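Local atomic coordinates of probable glutaminase ybaS (Escherichia coli, PDB entry 1U60), a protein that catalyses the hydrolysis of L-glutamine to L-glutamate and ammonium as a glutaminase, an enzyme family placed in the beta-lactamase clan. Residues Val52-Ala55 against Gly56-Tyr60; Phe98-Val101 against Ile102-Glu105; Asn128-Asn131 against Val132-Trp136; Ser160-Thr163 against Thr164-His167. All coordinates share one frame; numbering follows the deposited sequence.

How the contacts relate
All four contacts are local, each reaching round a turn or a helix end, and their chemistry follows their place in the fold. Contacts 1 and 3 are surface contacts: contact 1 closes the end of an edge strand with paired serine hydroxyls, and contact 3 starts helix 132-147 with polar side chains. Contacts 2 and 4 are partly buried. Contact 2 is a helix start capped by a serine, whereas contact 4 ties the connection after helix 155-162 back to that helix through T164 and a water, beside a predicted substrate residue. These two touch directly, H167 NE2 lying 3.2 Å from N99 O, a probable hydrogen bond. Contacts 1 and 2 lie on opposite sides of the chain's centre, about 36 Å apart between their centres.

Contact 1: residues Val52-Ala55 against Gly56-Tyr60; sequences VYSA and GDSDY. With EDO (1,2-ethanediol), chain I.
At the end of strand 52-56, an outermost strand of the five-stranded antiparallel sheet within the chain, the backbone turns back on itself and brings S58 beside S54. The bend is documented by two overlapping turns. D57 is the centre of an inverse gamma turn, with a weak hydrogen bond from S58 N to G56 O (2.9 Å). A type I beta turn runs from D57 to Y60, closed by Y60 N to D57 O at 3.1 Å. The positive phi of G56 (82°) marks where the chain leaves the strand.

Across the bend the two serine hydroxyls meet: S54 OG and S58 OG are 2.9 Å apart and hydrogen-bonded, with either able to donate. Behind them S54 CB and S58 CB are 3.7 Å apart. Similar first torsions (chi1 81° in S54, 64° in S58) turn the two hydroxyls to each other. I203 of helix 202-213 packs on both serines, while D57 OD2 accepts a hydrogen bond from A41 N. A 1,2-ethanediol, probably from the crystallisation liquor, also bonded to N201 ND2, donates from O1 to D59 OD1 at 2.6 Å.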
ATOM      1  N   VAL A  52      14.588 -19.365 -15.554  1.00  9.36           N
ATOM      2  CA  VAL A  52      14.826 -18.005 -16.002  1.00 10.00           C
ATOM      3  C   VAL A  52      14.312 -17.860 -17.414  1.00  9.46           C
ATOM      4  O   VAL A  52      14.643 -18.680 -18.267  1.00 10.64           O
ATOM      5  CB  VAL A  52      16.339 -17.641 -16.002  1.00  9.56           C
ATOM      6  CG1 VAL A  52      16.541 -16.239 -16.514  1.00 11.32           C
ATOM      7  CG2 VAL A  52      16.925 -17.795 -14.621  1.00 11.18           C
ATOM      8  N   TYR A  53      13.523 -16.823 -17.664  1.00 10.43           N
ATOM      9  CA  TYR A  53      12.929 -16.536 -18.970  1.00 11.08           C
ATOM     10  C   TYR A  53      13.144 -15.060 -19.247  1.00 11.33           C
ATOM     11  O   TYR A  53      12.818 -14.220 -18.394  1.00 11.38           O
ATOM     12  CB  TYR A  53      11.423 -16.806 -18.991  1.00 11.19           C
ATOM     13  CG  TYR A  53      11.111 -18.194 -18.550  1.00 12.76           C
ATOM     14  CD1 TYR A  53      11.191 -19.268 -19.456  1.00 14.68           C
ATOM     15  CD2 TYR A  53      10.854 -18.481 -17.205  1.00 11.38           C
ATOM     16  CE1 TYR A  53      10.995 -20.595 -19.026  1.00 15.42           C
ATOM     17  CE2 TYR A  53      10.646 -19.776 -16.785  1.00 12.70           C
ATOM     18  CZ  TYR A  53      10.703 -20.827 -17.687  1.00 13.64           C
ATOM     19  OH  TYR A  53      10.517 -22.108 -17.247  1.00 15.58           O
ATOM     20  N   SER A  54      13.646 -14.708 -20.419  1.00 10.37           N
ATOM     21  CA  SER A  54      13.825 -13.284 -20.713  1.00 10.05           C
ATOM     22  C   SER A  54      13.691 -12.943 -22.171  1.00  9.50           C
ATOM     23  O   SER A  54      13.668 -13.824 -23.020  1.00  9.42           O
ATOM     24  CB  SER A  54      15.170 -12.808 -20.181  1.00 10.45           C
ATOM     25  OG  SER A  54      16.226 -13.153 -21.075  1.00 11.70           O
ATOM     26  N   ALA A  55      13.586 -11.648 -22.429  1.00  9.05           N
ATOM     27  CA  ALA A  55      13.513 -11.078 -23.765  1.00  8.58           C
ATOM     28  C   ALA A  55      14.199  -9.746 -23.750  1.00  9.57           C
ATOM     29  O   ALA A  55      14.238  -9.052 -22.720  1.00  8.74           O
ATOM     30  CB  ALA A  55      12.027 -10.892 -24.201  1.00  8.71           C
ATOM     31  N   GLY A  56      14.796  -9.378 -24.884  1.00  9.14           N
ATOM     32  CA  GLY A  56      15.499  -8.129 -25.003  1.00  9.55           C
ATOM     33  C   GLY A  56      16.902  -8.169 -24.476  1.00  9.15           C
ATOM     34  O   GLY A  56      17.539  -9.240 -24.369  1.00 10.23           O
ATOM     35  N   ASP A  57      17.370  -6.986 -24.093  1.00  9.74           N
ATOM     36  CA  ASP A  57      18.744  -6.721 -23.675  1.00  9.64           C
ATOM     37  C   ASP A  57      18.994  -7.140 -22.213  1.00  9.08           C
ATOM     38  O   ASP A  57      19.459  -6.373 -21.405  1.00  8.97           O
ATOM     39  CB  ASP A  57      19.036  -5.222 -23.820  1.00  9.70           C
ATOM     40  CG  ASP A  57      18.851  -4.721 -25.246  1.00 13.95           C
ATOM     41  OD1 ASP A  57      19.731  -5.045 -26.084  1.00  9.42           O
ATOM     42  OD2 ASP A  57      17.880  -3.999 -25.594  1.00  8.89           O
ATOM     43  N   SER A  58      18.662  -8.368 -21.895  1.00  8.79           N
ATOM     44  CA  SER A  58      18.543  -8.809 -20.524  1.00  9.56           C
ATOM     45  C   SER A  58      19.871  -9.056 -19.779  1.00  9.70           C
ATOM     46  O   SER A  58      19.853  -9.267 -18.564  1.00 10.10           O
ATOM     47  CB  SER A  58      17.654 -10.049 -20.473  1.00  9.94           C
ATOM     48  OG  SER A  58      18.241 -11.133 -21.179  1.00 10.46           O
ATOM     49  N   ASP A  59      20.992  -9.067 -20.504  1.00  8.57           N
ATOM     50  CA  ASP A  59      22.325  -9.095 -19.893  1.00  8.67           C
ATOM     51  C   ASP A  59      22.939  -7.708 -19.636  1.00  9.12           C
ATOM     52  O   ASP A  59      23.953  -7.607 -18.957  1.00  9.33           O
ATOM     53  CB  ASP A  59      23.278  -9.896 -20.792  1.00  8.29           C
ATOM     54  CG  ASP A  59      24.580 -10.221 -20.117  1.00 11.43           C
ATOM     55  OD1 ASP A  59      24.567 -11.067 -19.183  1.00 12.44           O
ATOM     56  OD2 ASP A  59      25.652  -9.677 -20.442  1.00 12.81           O
ATOM     57  N   TYR A  60      22.349  -6.648 -20.202  1.00  9.38           N
ATOM     58  CA  TYR A  60      22.908  -5.311 -20.128  1.00  8.90           C
ATOM     59  C   TYR A  60      22.836  -4.792 -18.696  1.00  8.84           C
ATOM     60  O   TYR A  60      21.731  -4.715 -18.146  1.00  8.95           O
ATOM     61  CB  TYR A  60      22.170  -4.362 -21.052  1.00  8.70           C
ATOM     62  CG  TYR A  60      22.883  -3.047 -21.185  1.00  7.92           C
ATOM     63  CD1 TYR A  60      23.811  -2.845 -22.195  1.00 13.27           C
ATOM     64  CD2 TYR A  60      22.630  -2.002 -20.285  1.00 10.26           C
ATOM     65  CE1 TYR A  60      24.498  -1.628 -22.315  1.00 15.68           C
ATOM     66  CE2 TYR A  60      23.289  -0.770 -20.402  1.00 11.29           C
ATOM     67  CZ  TYR A  60      24.220  -0.591 -21.415  1.00 16.26           C
ATOM     68  OH  TYR A  60      24.906   0.618 -21.575  1.00 20.34           O
TER
HETATM   69  C1  EDO I1217      22.552 -13.550 -17.769  1.00 25.95           C
HETATM   70  O1  EDO I1217      22.394 -12.395 -18.643  1.00 19.39           O
HETATM   71  C2  EDO I1217      22.537 -13.164 -16.290  1.00 25.93           C
HETATM   72  O2  EDO I1217      23.721 -12.498 -15.813  1.00 23.35           O

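Contact 2: residues Phe98-Val101 against Ile102-Glu105; sequences FNSV and IALE
The ring of F98 carries N99 CG over one face, 3.5 Å above the plane and offset toward the rim, just ahead of the N-capped helix start at which S100 and A103 meet. This packing of neighbours stays within 98-101, before the cap, and is not part of the contact across it. F98 also touches N117 and Y244, both predicted substrate-binding residues, so the approach to the helix runs close to the presumed glutamine pocket.

S100 is the N-cap of helix 101-106. S100 OG is anti to the backbone N (chi1 177°), which aims it at the amides of the first turn. There OG accepts from A103 N at 3.1 Å with an N-H...O angle of 169°, an almost straight bond that satisfies an amide lacking a helical carbonyl partner.

The first regular helical bond follows, from E105 N to V101 O at 3.1 Å. L104 CB comes within 3.5 Å of the same carbonyl oxygen, V101 O. The side chains of V101 and L104 both reach L174 of helix 166-178, whereas A103 lies against T94 and L96; the capped turn is thus packed between a helix and the preceding loop. Back at the cap itself, the methyl of A103 packs alongside S100, with A103 CB 3.9 Å from S100 CB and 3.5 Å from S100 O.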
ATOM      1  N   PHE A  98      10.501  11.663  -3.843  1.00 14.34           N
ATOM      2  CA  PHE A  98      11.628  10.891  -3.327  1.00 14.64           C
ATOM      3  C   PHE A  98      12.619  11.627  -2.430  1.00 14.60           C
ATOM      4  O   PHE A  98      13.240  11.015  -1.550  1.00 14.25           O
ATOM      5  CB  PHE A  98      12.377  10.288  -4.516  1.00 14.59           C
ATOM      6  CG  PHE A  98      13.219  11.276  -5.273  1.00 14.82           C
ATOM      7  CD1 PHE A  98      12.654  12.180  -6.158  1.00 14.55           C
ATOM      8  CD2 PHE A  98      14.592  11.310  -5.092  1.00 16.45           C
ATOM      9  CE1 PHE A  98      13.448  13.089  -6.875  1.00 18.40           C
ATOM     10  CE2 PHE A  98      15.383  12.244  -5.795  1.00 20.09           C
ATOM     11  CZ  PHE A  98      14.802  13.122  -6.682  1.00 17.94           C
ATOM     12  N   ASN A  99      12.772  12.927  -2.669  1.00 14.55           N
ATOM     13  CA  ASN A  99      13.741  13.753  -1.970  1.00 15.10           C
ATOM     14  C   ASN A  99      13.122  14.866  -1.116  1.00 14.40           C
ATOM     15  O   ASN A  99      13.774  15.848  -0.777  1.00 13.62           O
ATOM     16  CB  ASN A  99      14.674  14.365  -3.019  1.00 15.51           C
ATOM     17  CG  ASN A  99      13.928  15.305  -3.978  1.00 18.09           C
ATOM     18  OD1 ASN A  99      12.688  15.374  -3.980  1.00 20.57           O
ATOM     19  ND2 ASN A  99      14.701  16.071  -4.780  1.00 21.61           N
ATOM     20  N   SER A 100      11.852  14.699  -0.760  1.00 15.50           N
ATOM     21  CA  SER A 100      11.102  15.762  -0.113  1.00 15.64           C
ATOM     22  C   SER A 100      11.536  16.061   1.296  1.00 16.10           C
ATOM     23  O   SER A 100      11.402  15.211   2.198  1.00 16.26           O
ATOM     24  CB  SER A 100       9.616  15.419  -0.074  1.00 16.41           C
ATOM     25  OG  SER A 100       8.969  16.480   0.637  1.00 17.68           O
ATOM     26  N   VAL A 101      12.052  17.273   1.535  1.00 16.73           N
ATOM     27  CA  VAL A 101      12.311  17.723   2.906  1.00 17.23           C
ATOM     28  C   VAL A 101      11.055  18.251   3.630  1.00 16.65           C
ATOM     29  O   VAL A 101      11.047  18.305   4.850  1.00 17.79           O
ATOM     30  CB  VAL A 101      13.537  18.734   3.019  1.00 18.28           C
ATOM     31  CG1 VAL A 101      14.828  18.087   2.423  1.00 19.46           C
ATOM     32  CG2 VAL A 101      13.272  20.080   2.399  1.00 18.59           C
ATOM     33  N   ILE A 102      10.023  18.658   2.889  1.00 17.86           N
ATOM     34  CA  ILE A 102       8.737  19.017   3.492  1.00 17.07           C
ATOM     35  C   ILE A 102       8.223  17.794   4.268  1.00 17.30           C
ATOM     36  O   ILE A 102       7.837  17.896   5.443  1.00 15.37           O
ATOM     37  CB  ILE A 102       7.726  19.455   2.429  1.00 17.94           C
ATOM     38  CG1 ILE A 102       8.152  20.784   1.762  1.00 20.31           C
ATOM     39  CG2 ILE A 102       6.331  19.628   3.061  1.00 18.63           C
ATOM     40  CD1 ILE A 102       7.181  21.246   0.650  1.00 22.12           C
ATOM     41  N   ALA A 103       8.320  16.614   3.637  1.00 16.85           N
ATOM     42  CA  ALA A 103       7.949  15.373   4.299  1.00 16.71           C
ATOM     43  C   ALA A 103       8.595  15.223   5.670  1.00 17.27           C
ATOM     44  O   ALA A 103       7.935  14.866   6.659  1.00 17.12           O
ATOM     45  CB  ALA A 103       8.330  14.150   3.416  1.00 17.29           C
ATOM     46  N   LEU A 104       9.896  15.449   5.748  1.00 17.40           N
ATOM     47  CA  LEU A 104      10.573  15.332   6.992  1.00 17.62           C
ATOM     48  C   LEU A 104      10.045  16.318   8.002  1.00 19.23           C
ATOM     49  O   LEU A 104       9.746  15.946   9.118  1.00 18.79           O
ATOM     50  CB  LEU A 104      12.080  15.575   6.827  1.00 17.71           C
ATOM     51  CG  LEU A 104      12.879  14.469   6.159  1.00 16.59           C
ATOM     52  CD1 LEU A 104      14.304  14.894   5.866  1.00 17.81           C
ATOM     53  CD2 LEU A 104      12.936  13.231   7.034  1.00 17.16           C
ATOM     54  N   GLU A 105       9.941  17.583   7.616  1.00 20.37           N
ATOM     55  CA  GLU A 105       9.657  18.617   8.617  1.00 22.28           C
ATOM     56  C   GLU A 105       8.248  18.458   9.136  1.00 22.51           C
ATOM     57  O   GLU A 105       7.987  18.748  10.305  1.00 23.35           O
ATOM     58  CB  GLU A 105       9.936  20.032   8.044  1.00 23.24           C
ATOM     59  CG  GLU A 105      11.221  20.629   8.601  1.00 24.84           C
ATOM     60  CD  GLU A 105      11.274  22.166   8.698  1.00 28.84           C
ATOM     61  OE1 GLU A 105      10.292  22.919   8.405  1.00 26.32           O
ATOM     62  OE2 GLU A 105      12.376  22.657   9.082  1.00 28.28           O
TER

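Contact 3: residues Asn128-Asn131 against Val132-Trp136; sequences NAEN and VEQRW
Three hydrogen bonds bind the start of helix 132-147 to the residues before it, and N131 and Q134 carry most of the polar work. N131 is the N-cap: its OD1 accepts from Q134 N at 2.9 Å, with the donor tilted 25° from the side-chain carbonyl plane. A chi1 of 55° folds the N131 amide back over the helix end. The Q134 side chain, fully extended to its amide, carries OE1 back to E130 N, where it accepts at 2.7 Å; the bond is nearly straight (167°) and in the carbonyl plane. In a capping box Q134 would accept from the N-cap amide, N131 N, but here it accepts from E130 N, one residue earlier. The third bond, R135 N to N131 O at 3.0 Å, is the first helical one.

Beyond these bonds, E130 and Q134 lie side by side, and Q134 OE1 is 3.3 Å from E130 CB. The guanidinium of R135 is fixed elsewhere, by a salt bridge from NE to E187 and by hydrogen bonds from NH1 to I127 O and T124 O; a water also accepts from NH2. Packing completes the contact as A129 places its methyl against R135: CB meets R135 CB at 3.6 Å and lies over one guanidinium face, 3.7 Å above its plane and offset toward the rim.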
ATOM      1  N   ASN A 128      24.384  -2.877  11.128  1.00 13.88           N
ATOM      2  CA  ASN A 128      25.492  -3.144  12.063  1.00 14.86           C
ATOM      3  C   ASN A 128      26.842  -2.992  11.323  1.00 14.40           C
ATOM      4  O   ASN A 128      27.051  -3.530  10.235  1.00 14.91           O
ATOM      5  CB  ASN A 128      25.424  -4.602  12.575  1.00 15.54           C
ATOM      6  CG  ASN A 128      24.292  -4.885  13.554  1.00 19.48           C
ATOM      7  OD1 ASN A 128      23.993  -6.063  13.798  1.00 28.39           O
ATOM      8  ND2 ASN A 128      23.747  -3.867  14.179  1.00 20.64           N
ATOM      9  N   ALA A 129      27.767  -2.247  11.899  1.00 15.16           N
ATOM     10  CA  ALA A 129      29.083  -2.015  11.279  1.00 15.95           C
ATOM     11  C   ALA A 129      30.010  -1.347  12.270  1.00 17.02           C
ATOM     12  O   ALA A 129      29.608  -0.399  12.949  1.00 17.39           O
ATOM     13  CB  ALA A 129      28.963  -1.099  10.057  1.00 15.07           C
ATOM     14  N   GLU A 130      31.260  -1.791  12.297  1.00 18.42           N
ATOM     15  CA  GLU A 130      32.283  -1.200  13.171  1.00 19.61           C
ATOM     16  C   GLU A 130      32.887   0.048  12.580  1.00 18.93           C
ATOM     17  O   GLU A 130      33.434   0.875  13.307  1.00 19.03           O
ATOM     18  CB  GLU A 130      33.425  -2.203  13.366  1.00 20.38           C
ATOM     19  CG  GLU A 130      32.983  -3.402  14.157  1.00 25.80           C
ATOM     20  CD  GLU A 130      33.067  -3.141  15.639  1.00 34.15           C
ATOM     21  OE1 GLU A 130      34.160  -3.412  16.212  1.00 39.45           O
ATOM     22  OE2 GLU A 130      32.063  -2.640  16.213  1.00 38.68           O
ATOM     23  N   ASN A 131      32.833   0.167  11.252  1.00 17.43           N
ATOM     24  CA  ASN A 131      33.404   1.315  10.529  1.00 16.91           C
ATOM     25  C   ASN A 131      32.807   1.405   9.119  1.00 15.61           C
ATOM     26  O   ASN A 131      32.099   0.491   8.696  1.00 15.54           O
ATOM     27  CB  ASN A 131      34.906   1.183  10.405  1.00 17.33           C
ATOM     28  CG  ASN A 131      35.318  -0.117   9.760  1.00 18.56           C
ATOM     29  OD1 ASN A 131      35.002  -0.393   8.592  1.00 17.81           O
ATOM     30  ND2 ASN A 131      35.991  -0.946  10.523  1.00 20.52           N
ATOM     31  N   VAL A 132      33.129   2.470   8.407  1.00 14.72           N
ATOM     32  CA  VAL A 132      32.445   2.802   7.135  1.00 14.33           C
ATOM     33  C   VAL A 132      32.681   1.720   6.067  1.00 14.47           C
ATOM     34  O   VAL A 132      31.781   1.334   5.320  1.00 11.75           O
ATOM     35  CB  VAL A 132      32.826   4.202   6.615  1.00 15.06           C
ATOM     36  CG1 VAL A 132      34.313   4.325   6.344  1.00 15.11           C
ATOM     37  CG2 VAL A 132      32.025   4.548   5.350  1.00 15.15           C
ATOM     38  N   GLU A 133      33.901   1.195   5.996  1.00 13.67           N
ATOM     39  CA  GLU A 133      34.170   0.184   4.978  1.00 15.28           C
ATOM     40  C   GLU A 133      33.463  -1.138   5.241  1.00 14.53           C
ATOM     41  O   GLU A 133      33.054  -1.778   4.282  1.00 16.22           O
ATOM     42  CB  GLU A 133      35.664  -0.056   4.786  1.00 15.39           C
ATOM     43  CG  GLU A 133      36.385   1.212   4.302  1.00 18.09           C
ATOM     44  CD  GLU A 133      35.814   1.786   2.998  1.00 20.29           C
ATOM     45  OE1 GLU A 133      35.416   0.953   2.124  1.00 17.40           O
ATOM     46  OE2 GLU A 133      35.795   3.049   2.844  1.00 20.90           O
ATOM     47  N   GLN A 134      33.340  -1.546   6.504  1.00 13.90           N
ATOM     48  CA  GLN A 134      32.562  -2.725   6.837  1.00 12.67           C
ATOM     49  C   GLN A 134      31.091  -2.487   6.482  1.00 12.33           C
ATOM     50  O   GLN A 134      30.438  -3.402   5.978  1.00 11.08           O
ATOM     51  CB  GLN A 134      32.664  -3.067   8.309  1.00 13.73           C
ATOM     52  CG  GLN A 134      31.852  -4.287   8.680  1.00 16.03           C
ATOM     53  CD  GLN A 134      32.094  -4.778  10.093  1.00 18.05           C
ATOM     54  OE1 GLN A 134      31.942  -4.025  11.035  1.00 17.24           O
ATOM     55  NE2 GLN A 134      32.381  -6.062  10.240  1.00 21.56           N
ATOM     56  N   ARG A 135      30.607  -1.275   6.743  1.00 10.61           N
ATOM     57  CA  ARG A 135      29.217  -0.933   6.423  1.00 10.38           C
ATOM     58  C   ARG A 135      28.981  -1.182   4.925  1.00 10.72           C
ATOM     59  O   ARG A 135      28.009  -1.810   4.537  1.00 10.41           O
ATOM     60  CB  ARG A 135      28.901   0.504   6.807  1.00  9.22           C
ATOM     61  CG  ARG A 135      27.421   0.906   6.641  1.00 11.00           C
ATOM     62  CD  ARG A 135      27.120   2.355   7.093  1.00 10.62           C
ATOM     63  NE  ARG A 135      27.489   2.499   8.484  1.00 11.88           N
ATOM     64  CZ  ARG A 135      26.794   2.029   9.498  1.00 11.25           C
ATOM     65  NH1 ARG A 135      25.582   1.481   9.357  1.00 12.08           N
ATOM     66  NH2 ARG A 135      27.290   2.175  10.704  1.00 13.75           N
ATOM     67  N   TRP A 136      29.930  -0.752   4.104  1.00 10.55           N
ATOM     68  CA  TRP A 136      29.822  -0.880   2.639  1.00 10.63           C
ATOM     69  C   TRP A 136      29.927  -2.337   2.269  1.00 10.55           C
ATOM     70  O   TRP A 136      29.111  -2.849   1.522  1.00  9.59           O
ATOM     71  CB  TRP A 136      30.863   0.006   1.910  1.00 10.82           C
ATOM     72  CG  TRP A 136      31.012  -0.357   0.465  1.00 11.45           C
ATOM     73  CD1 TRP A 136      32.170  -0.782  -0.187  1.00 10.78           C
ATOM     74  CD2 TRP A 136      29.960  -0.473  -0.482  1.00  9.48           C
ATOM     75  NE1 TRP A 136      31.871  -1.077  -1.497  1.00 12.10           N
ATOM     76  CE2 TRP A 136      30.528  -0.906  -1.709  1.00  9.98           C
ATOM     77  CE3 TRP A 136      28.564  -0.262  -0.427  1.00 10.29           C
ATOM     78  CZ2 TRP A 136      29.755  -1.121  -2.854  1.00 10.39           C
ATOM     79  CZ3 TRP A 136      27.817  -0.469  -1.563  1.00 11.04           C
ATOM     80  CH2 TRP A 136      28.402  -0.895  -2.756  1.00  9.79           C
TER
HETATM   81  O   HOH W   1      30.386   2.644  11.603  1.00 27.24           O

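Contact 4: residues Ser160-Thr163 against Thr164-His167; sequences SEQT and TNFH
Hydrogen bonding dominates where T164 folds back on S160 and E161, in the short connection between helix 155-162 and helix 166-178. T164 OG1 donates to S160 O at 2.8 Å, a side-chain bond to a carbonyl at the end of the first helix. The first torsion of T164 (chi1 57°) directs the hydroxyl back to that carbonyl. The backbone bond from T164 N to E161 O is longer, 3.3 Å, and its donor stands above the carbonyl plane rather than on a lone pair, as the chain turns out of the helix.

A water provides the second kind of link: it donates to both T164 OG1 and E161 OE1, each at 2.8 Å. The other carboxylate oxygen, E161 OE2, is hydrogen-bonded to Y29 OH, so the two oxygens have different partners.

Van der Waals contacts make up the rest. F166 CZ comes to 3.2 Å from T163 O, an oblique approach that crosses the contact; within 164-167, the F166 ring also has T164 C over one face, 3.9 Å above the plane and offset toward the rim. T164 CG2 lies 3.4 Å from S160 O, so methyl and hydroxyl both close on the same carbonyl.

This chemistry is consistent with T164 serving as a second-shell residue to E161, if E161 binds substrate as predicted: one hydroxyl, donating to S160 O and accepting from the water, ties the helix end to the water that meets E161 OE1.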
ATOM      1  N   SER A 160      30.796  10.058  -9.964  1.00 14.63           N
ATOM      2  CA  SER A 160      29.840  11.053 -10.398  1.00 14.31           C
ATOM      3  C   SER A 160      28.787  11.368  -9.344  1.00 13.62           C
ATOM      4  O   SER A 160      28.461  12.534  -9.074  1.00 13.40           O
ATOM      5  CB  SER A 160      29.140  10.600 -11.692  1.00 14.11           C
ATOM      6  OG  SER A 160      30.048  10.635 -12.764  1.00 21.32           O
ATOM      7  N   GLU A 161      28.240  10.314  -8.747  1.00 11.80           N
ATOM      8  CA  GLU A 161      27.224  10.474  -7.697  1.00 12.21           C
ATOM      9  C   GLU A 161      27.792  11.161  -6.457  1.00 13.18           C
ATOM     10  O   GLU A 161      27.116  11.989  -5.857  1.00 13.15           O
ATOM     11  CB  GLU A 161      26.664   9.105  -7.321  1.00 12.20           C
ATOM     12  CG  GLU A 161      25.792   8.482  -8.435  1.00 13.19           C
ATOM     13  CD  GLU A 161      24.368   8.984  -8.438  1.00 15.02           C
ATOM     14  OE1 GLU A 161      24.063   9.924  -7.659  1.00 17.17           O
ATOM     15  OE2 GLU A 161      23.535   8.496  -9.257  1.00 14.49           O
ATOM     16  N   GLN A 162      29.029  10.796  -6.078  1.00 11.98           N
ATOM     17  CA  GLN A 162      29.660  11.252  -4.844  1.00 13.35           C
ATOM     18  C   GLN A 162      29.942  12.754  -4.927  1.00 14.06           C
ATOM     19  O   GLN A 162      30.096  13.422  -3.884  1.00 12.90           O
ATOM     20  CB  GLN A 162      31.003  10.527  -4.589  1.00 13.77           C
ATOM     21  CG  GLN A 162      30.979   9.049  -4.119  1.00 12.09           C
ATOM     22  CD  GLN A 162      30.466   8.792  -2.705  1.00 14.06           C
ATOM     23  OE1 GLN A 162      30.402   9.688  -1.849  1.00 15.11           O
ATOM     24  NE2 GLN A 162      30.146   7.546  -2.445  1.00 12.45           N
ATOM     25  N   THR A 163      30.089  13.247  -6.168  1.00 14.24           N
ATOM     26  CA  THR A 163      30.477  14.649  -6.371  1.00 15.20           C
ATOM     27  C   THR A 163      29.326  15.517  -6.796  1.00 15.24           C
ATOM     28  O   THR A 163      29.513  16.721  -7.040  1.00 16.83           O
ATOM     29  CB  THR A 163      31.629  14.759  -7.371  1.00 14.96           C
ATOM     30  OG1 THR A 163      31.286  14.114  -8.593  1.00 15.28           O
ATOM     31  CG2 THR A 163      32.836  14.045  -6.885  1.00 16.71           C
ATOM     32  N   THR A 164      28.130  14.936  -6.855  1.00 14.99           N
ATOM     33  CA  THR A 164      26.898  15.680  -7.114  1.00 15.03           C
ATOM     34  C   THR A 164      25.760  15.527  -6.103  1.00 14.30           C
ATOM     35  O   THR A 164      24.634  15.994  -6.363  1.00 15.09           O
ATOM     36  CB  THR A 164      26.314  15.298  -8.492  1.00 14.84           C
ATOM     37  OG1 THR A 164      26.089  13.876  -8.555  1.00 16.18           O
ATOM     38  CG2 THR A 164      27.289  15.664  -9.623  1.00 14.67           C
ATOM     39  N   ASN A 165      25.986  14.822  -5.012  1.00 13.00           N
ATOM     40  CA  ASN A 165      24.909  14.397  -4.088  1.00 11.94           C
ATOM     41  C   ASN A 165      24.652  15.375  -2.943  1.00 10.65           C
ATOM     42  O   ASN A 165      24.358  14.967  -1.811  1.00 11.35           O
ATOM     43  CB  ASN A 165      25.219  13.009  -3.519  1.00 10.10           C
ATOM     44  CG  ASN A 165      26.508  12.954  -2.668  1.00 11.50           C
ATOM     45  OD1 ASN A 165      26.857  11.877  -2.062  1.00 15.19           O
ATOM     46  ND2 ASN A 165      27.201  14.081  -2.566  1.00  7.75           N
ATOM     47  N   PHE A 166      24.770  16.660  -3.244  1.00 11.32           N
ATOM     48  CA  PHE A 166      24.606  17.715  -2.235  1.00  9.88           C
ATOM     49  C   PHE A 166      23.275  17.692  -1.515  1.00  8.96           C
ATOM     50  O   PHE A 166      23.201  17.931  -0.283  1.00  9.18           O
ATOM     51  CB  PHE A 166      24.832  19.089  -2.889  1.00  9.78           C
ATOM     52  CG  PHE A 166      26.102  19.143  -3.725  1.00 10.15           C
ATOM     53  CD1 PHE A 166      27.328  18.923  -3.133  1.00 11.94           C
ATOM     54  CD2 PHE A 166      26.028  19.358  -5.110  1.00 14.96           C
ATOM     55  CE1 PHE A 166      28.511  18.902  -3.888  1.00 13.47           C
ATOM     56  CE2 PHE A 166      27.189  19.344  -5.876  1.00 14.44           C
ATOM     57  CZ  PHE A 166      28.439  19.105  -5.263  1.00 15.53           C
ATOM     58  N   HIS A 167      22.195  17.408  -2.224  1.00 10.20           N
ATOM     59  CA  HIS A 167      20.924  17.400  -1.569  1.00  9.41           C
ATOM     60  C   HIS A 167      20.803  16.200  -0.590  1.00 10.21           C
ATOM     61  O   HIS A 167      20.214  16.348   0.502  1.00 10.14           O
ATOM     62  CB  HIS A 167      19.822  17.442  -2.618  1.00 11.52           C
ATOM     63  CG  HIS A 167      18.472  17.671  -2.059  1.00 11.04           C
ATOM     64  ND1 HIS A 167      17.860  18.904  -2.037  1.00 15.47           N
ATOM     65  CD2 HIS A 167      17.598  16.801  -1.513  1.00 10.18           C
ATOM     66  CE1 HIS A 167      16.666  18.786  -1.483  1.00  9.70           C
ATOM     67  NE2 HIS A 167      16.490  17.518  -1.135  1.00 15.18           N
TER
HETATM   68  O   HOH W   2      23.942  12.657  -7.203  1.00 22.13           O